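Local coordinates for Obg-like ATPase 1 (Schizosaccharomyces pombe, PDB 1NI3), which hydrolyses ATP, and GTP less efficiently, with magnesium as cofactor, and negatively regulates the G2/M transition of the cell cycle, at residues R69-Y77 with M350-K359; F37-G46 with D57-V65. All coordinates share one frame; numbering follows the deposited sequence.

Contact 1 of 2, residues R69-Y77 with M350-K359; sequences RFDWLCEAY and MHYQDLFDYK
An aromatic cluster of Trp72, Tyr352 and Phe356 joins a helix of the OBG-type G region to the short helix 352-358 of the TGS region. The Phe356 ring turns its edge to the Trp72 indole in a T-shaped stack. The planes stand at 78° and Phe356 CD1 is 3.5 Å from Trp72 NE1. The CA of Phe356 also lies over the six-membered ring of Trp72 as a CH-pi contact. Tyr352 approaches the indole obliquely, its OH 3.5 Å from Trp72 CB. Arg69 lays its aliphatic chain over one face of Tyr352, with CG 3.8 Å from the ring centroid. Arg69 CG stands anti to its own carbonyl carbon (chi1 -62°), which carries the chain over that face. Arg69 NH1 goes on to a hydrogen bond with Ser381 OG. Next to the cluster, Leu355 CD2 meets Leu73 CD2 at 3.6 Å and lies at the edge of the Tyr77 ring. No hydrogen bond crosses between 69-77 and 350-359, so the join rests on apolar and ring contacts. The axes of segments 69-77 and 352-358 approach to 11.4 Å at 41°. Leu73, Tyr352 and Leu355 also touch Ile384 on strand 384-386, and Arg69 and Leu73 touch Phe311 on strand 307-312.

Contact 2 of 2, residues F37-G46 with D57-V65; sequences FRAITKSVLG and DPEEAKVAV
Ile40 and Val63 meet where helix 33-42, whose first turn belongs to the probable P-loop, lies against strand 60-65. Their side chains cross at about a right angle, Ile40 CG2 facing Val63 CG2. The other branch of Val63, CG1, is anti to the backbone N (chi1 -166°) and reaches Leu45, with CG1 3.6 Å from Leu45 CB. This is the tightly packed part, and Ile40, Ala61 and Val63 are buried in it. Phe37, also buried, extends this packing along the strand. Its ring touches Ala61 CB through CE1 at 3.6 Å, and its CZ lies 3.5 Å from Glu59 O. The carbonyl carbon of Glu60 lies at the edge of this ring. Thr41 CG2 sits over one ring face, 3.4 Å above the plane, and also touches Ala61 CB at 3.9 Å.

The loop 43-46 after the helix closes onto the strand by one backbone hydrogen bond. Ala64 N donates to Leu45 O at 2.6 Å, and the bond is nearly straight. Val63 CA adds a CA-H...O contact to the same oxygen. Ser43 OG donates to Ile40 O in the carbonyl plane, on a lone pair, and Ser43 N binds the same oxygen. These two bonds tie the loop back to the helix end.

The other side is looser. Pro58 is exposed, and the side chains of Glu59, Glu60 and Lys62 leave the backbone away from the helix. Lys62 NZ forms a salt bridge with Glu60 OE2, and a weak hydrogen bond to Thr88.

The side chains thus meet mainly through apolar contacts, and one backbone bond fixes the loop on the strand. Glu60 and Lys62 pair with each other rather than with the helix segment.

From the N terminus the chain passes through the probable P-loop, which runs into the start of helix 33-42. Contact 2 then closes a short loop, with 10 residues between its segments, by bringing 57-65 back against 37-46. Strand 60-65 leads directly to helix 68-77, where contact 1 begins. Contact 1 closes a much longer loop, as 272 residues separate 69-77 from 350-359. The two contacts are in series and neither nest nor cross. Their centres are about 27 Å apart, and their segments do not otherwise touch. Contact 2 ties helix to strand inside the G region. Contact 1 ties that region to the TGS region.

Contact 1 of 2, residues R69-Y77 with M350-K359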
loop_
_atom_site.group_PDB
_atom_site.type_symbol
_atom_site.label_atom_id
_atom_site.label_comp_id
_atom_site.label_asym_id
_atom_site.label_seq_id
_atom_site.Cartn_x
_atom_site.Cartn_y
_atom_site.Cartn_z
ATOM N N ARG A 69 8.200 -8.447 15.435
ATOM C CA ARG A 69 8.877 -7.583 16.381
ATOM C C ARG A 69 7.832 -7.092 17.382
ATOM O O ARG A 69 8.019 -7.208 18.594
ATOM C CB ARG A 69 9.519 -6.405 15.661
ATOM C CG ARG A 69 10.583 -6.808 14.663
ATOM C CD ARG A 69 11.160 -5.571 14.014
ATOM N NE ARG A 69 11.399 -5.757 12.588
ATOM C CZ ARG A 69 11.776 -4.774 11.777
ATOM N NH1 ARG A 69 11.951 -3.552 12.262
ATOM N NH2 ARG A 69 11.976 -5.010 10.488
ATOM N N PHE A 70 6.731 -6.545 16.877
ATOM C CA PHE A 70 5.664 -6.067 17.744
ATOM C C PHE A 70 5.250 -7.218 18.669
ATOM O O PHE A 70 5.058 -7.024 19.877
ATOM C CB PHE A 70 4.470 -5.623 16.902
ATOM C CG PHE A 70 3.298 -5.142 17.718
ATOM C CD1 PHE A 70 3.380 -3.966 18.450
ATOM C CD2 PHE A 70 2.135 -5.894 17.804
ATOM C CE1 PHE A 70 2.324 -3.554 19.255
ATOM C CE2 PHE A 70 1.076 -5.484 18.609
ATOM C CZ PHE A 70 1.171 -4.313 19.337
ATOM N N ASP A 71 5.119 -8.411 18.089
ATOM C CA ASP A 71 4.749 -9.605 18.832
ATOM C C ASP A 71 5.625 -9.808 20.055
ATOM O O ASP A 71 5.129 -9.883 21.178
ATOM C CB ASP A 71 4.879 -10.835 17.940
ATOM C CG ASP A 71 3.855 -10.870 16.830
ATOM O OD1 ASP A 71 3.063 -9.924 16.722
ATOM O OD2 ASP A 71 3.857 -11.848 16.051
ATOM N N TRP A 72 6.930 -9.920 19.803
ATOM C CA TRP A 72 7.949 -10.131 20.837
ATOM C C TRP A 72 7.903 -9.042 21.899
ATOM O O TRP A 72 7.802 -9.314 23.096
ATOM C CB TRP A 72 9.357 -10.145 20.213
ATOM C CG TRP A 72 10.463 -10.392 21.233
ATOM C CD1 TRP A 72 10.901 -11.603 21.702
ATOM C CD2 TRP A 72 11.186 -9.399 21.974
ATOM N NE1 TRP A 72 11.843 -11.418 22.672
ATOM C CE2 TRP A 72 12.046 -10.069 22.853
ATOM C CE3 TRP A 72 11.209 -7.994 21.949
ATOM C CZ2 TRP A 72 12.886 -9.410 23.742
ATOM C CZ3 TRP A 72 12.049 -7.328 22.830
ATOM C CH2 TRP A 72 12.890 -8.042 23.708
ATOM N N LEU A 73 7.996 -7.802 21.439
ATOM C CA LEU A 73 7.961 -6.668 22.331
ATOM C C LEU A 73 6.748 -6.761 23.230
ATOM O O LEU A 73 6.835 -6.500 24.422
ATOM C CB LEU A 73 7.963 -5.355 21.538
ATOM C CG LEU A 73 9.285 -4.944 20.878
ATOM C CD1 LEU A 73 9.051 -3.731 19.997
ATOM C CD2 LEU A 73 10.323 -4.631 21.948
ATOM N N CYS A 74 5.608 -7.138 22.676
ATOM C CA CYS A 74 4.422 -7.259 23.513
ATOM C C CYS A 74 4.656 -8.309 24.591
ATOM O O CYS A 74 4.388 -8.069 25.768
ATOM C CB CYS A 74 3.197 -7.640 22.680
ATOM S SG CYS A 74 2.335 -6.240 21.955
ATOM N N GLU A 75 5.175 -9.465 24.187
ATOM C CA GLU A 75 5.434 -10.554 25.127
ATOM C C GLU A 75 6.467 -10.203 26.178
ATOM O O GLU A 75 6.370 -10.635 27.325
ATOM C CB GLU A 75 5.876 -11.818 24.384
ATOM C CG GLU A 75 4.745 -12.447 23.585
ATOM C CD GLU A 75 3.414 -12.389 24.329
ATOM O OE1 GLU A 75 3.318 -12.985 25.428
ATOM O OE2 GLU A 75 2.466 -11.744 23.819
ATOM N N ALA A 76 7.440 -9.401 25.765
ATOM C CA ALA A 76 8.531 -8.954 26.606
ATOM C C ALA A 76 8.129 -7.946 27.681
ATOM O O ALA A 76 8.594 -8.030 28.819
ATOM C CB ALA A 76 9.617 -8.367 25.725
ATOM N N TYR A 77 7.278 -6.989 27.323
ATOM C CA TYR A 77 6.838 -5.975 28.277
ATOM C C TYR A 77 5.496 -6.335 28.861
ATOM O O TYR A 77 5.147 -5.877 29.949
ATOM C CB TYR A 77 6.696 -4.596 27.622
ATOM C CG TYR A 77 7.997 -3.908 27.303
ATOM C CD1 TYR A 77 8.843 -4.397 26.310
ATOM C CD2 TYR A 77 8.391 -2.770 28.001
ATOM C CE1 TYR A 77 10.052 -3.770 26.026
ATOM C CE2 TYR A 77 9.596 -2.136 27.719
ATOM C CZ TYR A 77 10.423 -2.644 26.734
ATOM O OH TYR A 77 11.630 -2.041 26.472
HETATM N N MSE A 350 16.694 2.629 20.935
HETATM C CA MSE A 350 17.168 1.336 21.382
HETATM C C MSE A 350 16.812 0.337 20.271
HETATM O O MSE A 350 15.727 -0.239 20.259
HETATM C CB MSE A 350 16.484 1.031 22.722
HETATM C CG MSE A 350 16.907 -0.238 23.431
HETATM SE SE MSE A 350 16.237 -0.360 25.277
HETATM C CE MSE A 350 14.580 0.643 25.146
ATOM N N HIS A 351 17.734 0.172 19.322
ATOM C CA HIS A 351 17.546 -0.724 18.180
ATOM C C HIS A 351 16.959 -2.051 18.603
ATOM O O HIS A 351 17.441 -2.683 19.538
ATOM C CB HIS A 351 18.869 -0.964 17.441
ATOM C CG HIS A 351 19.433 0.264 16.806
ATOM N ND1 HIS A 351 18.798 1.484 16.845
ATOM C CD2 HIS A 351 20.581 0.463 16.101
ATOM C CE1 HIS A 351 19.522 2.382 16.198
ATOM N NE2 HIS A 351 20.609 1.781 15.738
ATOM N N TYR A 352 15.920 -2.477 17.894
ATOM C CA TYR A 352 15.245 -3.724 18.208
ATOM C C TYR A 352 16.226 -4.866 18.467
ATOM O O TYR A 352 16.081 -5.608 19.446
ATOM C CB TYR A 352 14.305 -4.112 17.073
ATOM C CG TYR A 352 13.636 -5.436 17.309
ATOM C CD1 TYR A 352 12.644 -5.583 18.285
ATOM C CD2 TYR A 352 14.024 -6.559 16.585
ATOM C CE1 TYR A 352 12.058 -6.831 18.533
ATOM C CE2 TYR A 352 13.449 -7.801 16.828
ATOM C CZ TYR A 352 12.465 -7.931 17.804
ATOM O OH TYR A 352 11.916 -9.171 18.049
ATOM N N GLN A 353 17.234 -4.992 17.608
ATOM C CA GLN A 353 18.209 -6.064 17.760
ATOM C C GLN A 353 18.906 -6.068 19.120
ATOM O O GLN A 353 19.112 -7.125 19.717
ATOM C CB GLN A 353 19.254 -5.983 16.649
ATOM C CG GLN A 353 20.058 -7.261 16.499
ATOM C CD GLN A 353 19.160 -8.477 16.413
ATOM O OE1 GLN A 353 18.788 -9.055 17.434
ATOM N NE2 GLN A 353 18.793 -8.864 15.196
ATOM N N ASP A 354 19.268 -4.888 19.611
ATOM C CA ASP A 354 19.939 -4.809 20.896
ATOM C C ASP A 354 18.966 -5.212 21.997
ATOM O O ASP A 354 19.262 -6.103 22.800
ATOM C CB ASP A 354 20.460 -3.398 21.144
ATOM C CG ASP A 354 21.411 -2.944 20.068
ATOM O OD1 ASP A 354 22.159 -3.813 19.545
ATOM O OD2 ASP A 354 21.413 -1.727 19.745
ATOM N N LEU A 355 17.804 -4.566 22.033
ATOM C CA LEU A 355 16.811 -4.881 23.040
ATOM C C LEU A 355 16.457 -6.354 22.979
ATOM O O LEU A 355 16.301 -6.994 24.012
ATOM C CB LEU A 355 15.551 -4.041 22.834
ATOM C CG LEU A 355 14.501 -4.210 23.940
ATOM C CD1 LEU A 355 15.063 -3.720 25.258
ATOM C CD2 LEU A 355 13.248 -3.430 23.595
ATOM N N PHE A 356 16.335 -6.897 21.771
ATOM C CA PHE A 356 15.981 -8.306 21.630
ATOM C C PHE A 356 17.086 -9.215 22.130
ATOM O O PHE A 356 16.833 -10.353 22.544
ATOM C CB PHE A 356 15.697 -8.665 20.178
ATOM C CG PHE A 356 15.566 -10.140 19.947
ATOM C CD1 PHE A 356 14.498 -10.850 20.486
ATOM C CD2 PHE A 356 16.536 -10.832 19.234
ATOM C CE1 PHE A 356 14.401 -12.240 20.322
ATOM C CE2 PHE A 356 16.447 -12.217 19.064
ATOM C CZ PHE A 356 15.382 -12.920 19.608
ATOM N N ASP A 357 18.318 -8.722 22.079
ATOM C CA ASP A 357 19.455 -9.518 22.535
ATOM C C ASP A 357 19.692 -9.420 24.042
ATOM O O ASP A 357 20.325 -10.299 24.627
ATOM C CB ASP A 357 20.726 -9.112 21.777
ATOM C CG ASP A 357 20.668 -9.492 20.309
ATOM O OD1 ASP A 357 20.264 -10.638 19.993
ATOM O OD2 ASP A 357 21.041 -8.654 19.462
ATOM N N TYR A 358 19.177 -8.367 24.668
ATOM C CA TYR A 358 19.375 -8.183 26.097
ATOM C C TYR A 358 18.136 -8.407 26.936
ATOM O O TYR A 358 18.210 -8.446 28.166
ATOM C CB TYR A 358 19.920 -6.801 26.367
ATOM C CG TYR A 358 21.345 -6.662 25.918
ATOM C CD1 TYR A 358 21.680 -6.724 24.568
ATOM C CD2 TYR A 358 22.366 -6.466 26.849
ATOM C CE1 TYR A 358 23.004 -6.594 24.157
ATOM C CE2 TYR A 358 23.686 -6.335 26.452
ATOM C CZ TYR A 358 23.998 -6.397 25.108
ATOM O OH TYR A 358 25.310 -6.250 24.731
ATOM N N LYS A 359 16.993 -8.516 26.277
ATOM C CA LYS A 359 15.752 -8.783 26.976
ATOM C C LYS A 359 15.469 -7.832 28.143
ATOM O O LYS A 359 14.974 -8.274 29.171
ATOM C CB LYS A 359 15.775 -10.222 27.499
ATOM C CG LYS A 359 16.660 -11.194 26.717
ATOM C CD LYS A 359 16.192 -11.405 25.287
ATOM C CE LYS A 359 16.643 -12.756 24.732
ATOM N NZ LYS A 359 16.121 -13.046 23.365
#

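Contact 2 of 2, residues F37-G46 with D57-V65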
loop_
_atom_site.group_PDB
_atom_site.type_symbol
_atom_site.label_atom_id
_atom_site.label_comp_id
_atom_site.label_asym_id
_atom_site.label_seq_id
_atom_site.Cartn_x
_atom_site.Cartn_y
_atom_site.Cartn_z
ATOM N N PHE A 37 -13.129 -7.564 0.784
ATOM C CA PHE A 37 -13.154 -6.499 1.774
ATOM C C PHE A 37 -13.836 -6.962 3.061
ATOM O O PHE A 37 -13.256 -6.880 4.148
ATOM C CB PHE A 37 -13.897 -5.286 1.229
ATOM C CG PHE A 37 -13.862 -4.111 2.138
ATOM C CD1 PHE A 37 -12.744 -3.291 2.190
ATOM C CD2 PHE A 37 -14.924 -3.847 2.984
ATOM C CE1 PHE A 37 -12.688 -2.216 3.077
ATOM C CE2 PHE A 37 -14.880 -2.780 3.871
ATOM C CZ PHE A 37 -13.758 -1.966 3.918
ATOM N N ARG A 38 -15.064 -7.461 2.934
ATOM C CA ARG A 38 -15.795 -7.932 4.103
ATOM C C ARG A 38 -14.961 -8.959 4.865
ATOM O O ARG A 38 -15.039 -9.048 6.088
ATOM C CB ARG A 38 -17.146 -8.533 3.693
ATOM C CG ARG A 38 -18.089 -8.782 4.879
ATOM C CD ARG A 38 -19.298 -9.627 4.498
ATOM N NE ARG A 38 -20.199 -8.921 3.593
ATOM C CZ ARG A 38 -21.014 -7.934 3.960
ATOM N NH1 ARG A 38 -21.046 -7.532 5.225
ATOM N NH2 ARG A 38 -21.800 -7.347 3.064
ATOM N N ALA A 39 -14.167 -9.732 4.131
ATOM C CA ALA A 39 -13.292 -10.757 4.720
ATOM C C ALA A 39 -12.241 -10.094 5.607
ATOM O O ALA A 39 -12.039 -10.478 6.764
ATOM C CB ALA A 39 -12.599 -11.543 3.619
ATOM N N ILE A 40 -11.553 -9.112 5.036
ATOM C CA ILE A 40 -10.535 -8.379 5.757
ATOM C C ILE A 40 -11.156 -7.831 7.037
ATOM O O ILE A 40 -10.687 -8.103 8.135
ATOM C CB ILE A 40 -10.009 -7.212 4.913
ATOM C CG1 ILE A 40 -9.295 -7.739 3.682
ATOM C CG2 ILE A 40 -9.077 -6.375 5.733
ATOM C CD1 ILE A 40 -8.838 -6.637 2.761
ATOM N N THR A 41 -12.213 -7.052 6.877
ATOM C CA THR A 41 -12.924 -6.443 7.994
ATOM C C THR A 41 -13.347 -7.474 9.040
ATOM O O THR A 41 -13.512 -7.149 10.216
ATOM C CB THR A 41 -14.192 -5.754 7.499
ATOM O OG1 THR A 41 -15.072 -6.730 6.922
ATOM C CG2 THR A 41 -13.846 -4.727 6.426
ATOM N N LYS A 42 -13.528 -8.717 8.601
ATOM C CA LYS A 42 -13.969 -9.810 9.475
ATOM C C LYS A 42 -12.884 -10.626 10.189
ATOM O O LYS A 42 -13.161 -11.243 11.211
ATOM C CB LYS A 42 -14.865 -10.757 8.666
ATOM C CG LYS A 42 -16.048 -11.332 9.452
ATOM C CD LYS A 42 -17.089 -10.253 9.799
ATOM C CE LYS A 42 -18.330 -10.833 10.510
ATOM N NZ LYS A 42 -19.350 -9.805 10.923
ATOM N N SER A 43 -11.667 -10.646 9.651
ATOM C CA SER A 43 -10.581 -11.411 10.253
ATOM C C SER A 43 -10.085 -10.743 11.523
ATOM O O SER A 43 -10.618 -9.718 11.946
ATOM C CB SER A 43 -9.413 -11.510 9.295
ATOM O OG SER A 43 -8.956 -10.213 8.977
ATOM N N VAL A 44 -9.047 -11.324 12.118
ATOM C CA VAL A 44 -8.455 -10.785 13.332
ATOM C C VAL A 44 -7.670 -9.527 13.018
ATOM O O VAL A 44 -7.538 -8.648 13.859
ATOM C CB VAL A 44 -7.486 -11.795 13.971
ATOM C CG1 VAL A 44 -8.248 -12.984 14.513
ATOM C CG2 VAL A 44 -6.463 -12.257 12.937
ATOM N N LEU A 45 -7.153 -9.447 11.797
ATOM C CA LEU A 45 -6.360 -8.300 11.397
ATOM C C LEU A 45 -7.174 -7.073 11.040
ATOM O O LEU A 45 -6.740 -5.950 11.275
ATOM C CB LEU A 45 -5.465 -8.664 10.216
ATOM C CG LEU A 45 -4.357 -9.682 10.478
ATOM C CD1 LEU A 45 -3.728 -10.057 9.150
ATOM C CD2 LEU A 45 -3.311 -9.111 11.428
ATOM N N GLY A 46 -8.349 -7.282 10.463
ATOM C CA GLY A 46 -9.175 -6.155 10.079
ATOM C C GLY A 46 -10.411 -5.981 10.936
ATOM O O GLY A 46 -11.138 -4.999 10.776
ATOM N N ASP A 57 -14.972 4.300 8.870
ATOM C CA ASP A 57 -16.061 4.449 7.909
ATOM C C ASP A 57 -16.325 3.083 7.287
ATOM O O ASP A 57 -15.405 2.288 7.088
ATOM C CB ASP A 57 -15.696 5.451 6.817
ATOM C CG ASP A 57 -15.722 6.878 7.313
ATOM O OD1 ASP A 57 -15.027 7.171 8.310
ATOM O OD2 ASP A 57 -16.435 7.712 6.718
ATOM N N PRO A 58 -17.589 2.794 6.970
ATOM C CA PRO A 58 -18.005 1.524 6.373
ATOM C C PRO A 58 -17.132 1.036 5.213
ATOM O O PRO A 58 -16.820 -0.146 5.134
ATOM C CB PRO A 58 -19.440 1.806 5.950
ATOM C CG PRO A 58 -19.902 2.753 7.003
ATOM C CD PRO A 58 -18.738 3.705 7.110
ATOM N N GLU A 59 -16.736 1.936 4.318
ATOM C CA GLU A 59 -15.908 1.531 3.181
ATOM C C GLU A 59 -14.421 1.570 3.505
ATOM O O GLU A 59 -13.575 1.329 2.636
ATOM C CB GLU A 59 -16.175 2.423 1.969
ATOM C CG GLU A 59 -17.590 2.371 1.446
ATOM C CD GLU A 59 -18.582 2.860 2.459
ATOM O OE1 GLU A 59 -18.413 4.000 2.952
ATOM O OE2 GLU A 59 -19.529 2.102 2.767
ATOM N N GLU A 60 -14.105 1.885 4.755
ATOM C CA GLU A 60 -12.721 1.942 5.194
ATOM C C GLU A 60 -12.432 0.849 6.203
ATOM O O GLU A 60 -13.211 0.622 7.126
ATOM C CB GLU A 60 -12.403 3.294 5.841
ATOM C CG GLU A 60 -10.975 3.389 6.359
ATOM C CD GLU A 60 -10.594 4.789 6.799
ATOM O OE1 GLU A 60 -11.313 5.356 7.649
ATOM O OE2 GLU A 60 -9.582 5.326 6.290
ATOM N N ALA A 61 -11.299 0.184 6.023
ATOM C CA ALA A 61 -10.877 -0.861 6.933
ATOM C C ALA A 61 -9.469 -0.534 7.435
ATOM O O ALA A 61 -8.591 -0.174 6.647
ATOM C CB ALA A 61 -10.896 -2.216 6.226
ATOM N N LYS A 62 -9.284 -0.611 8.753
ATOM C CA LYS A 62 -7.986 -0.366 9.395
ATOM C C LYS A 62 -7.421 -1.754 9.705
ATOM O O LYS A 62 -7.718 -2.316 10.760
ATOM C CB LYS A 62 -8.154 0.378 10.731
ATOM C CG LYS A 62 -8.781 1.768 10.682
ATOM C CD LYS A 62 -7.882 2.755 9.968
ATOM C CE LYS A 62 -8.549 4.106 9.743
ATOM N NZ LYS A 62 -7.770 4.907 8.749
ATOM N N VAL A 63 -6.629 -2.322 8.803
ATOM C CA VAL A 63 -6.089 -3.663 9.044
ATOM C C VAL A 63 -4.781 -3.595 9.834
ATOM O O VAL A 63 -3.883 -2.813 9.513
ATOM C CB VAL A 63 -5.836 -4.404 7.720
ATOM C CG1 VAL A 63 -5.604 -5.892 7.971
ATOM C CG2 VAL A 63 -7.002 -4.184 6.809
ATOM N N ALA A 64 -4.665 -4.426 10.863
ATOM C CA ALA A 64 -3.462 -4.433 11.679
ATOM C C ALA A 64 -2.299 -5.011 10.906
ATOM O O ALA A 64 -2.410 -6.087 10.327
ATOM C CB ALA A 64 -3.696 -5.224 12.951
ATOM N N VAL A 65 -1.182 -4.285 10.896
ATOM C CA VAL A 65 0.011 -4.743 10.190
ATOM C C VAL A 65 0.715 -5.792 11.034
ATOM O O VAL A 65 1.086 -5.537 12.187
ATOM C CB VAL A 65 1.019 -3.618 9.962
ATOM C CG1 VAL A 65 2.085 -4.089 9.000
ATOM C CG2 VAL A 65 0.317 -2.375 9.461
#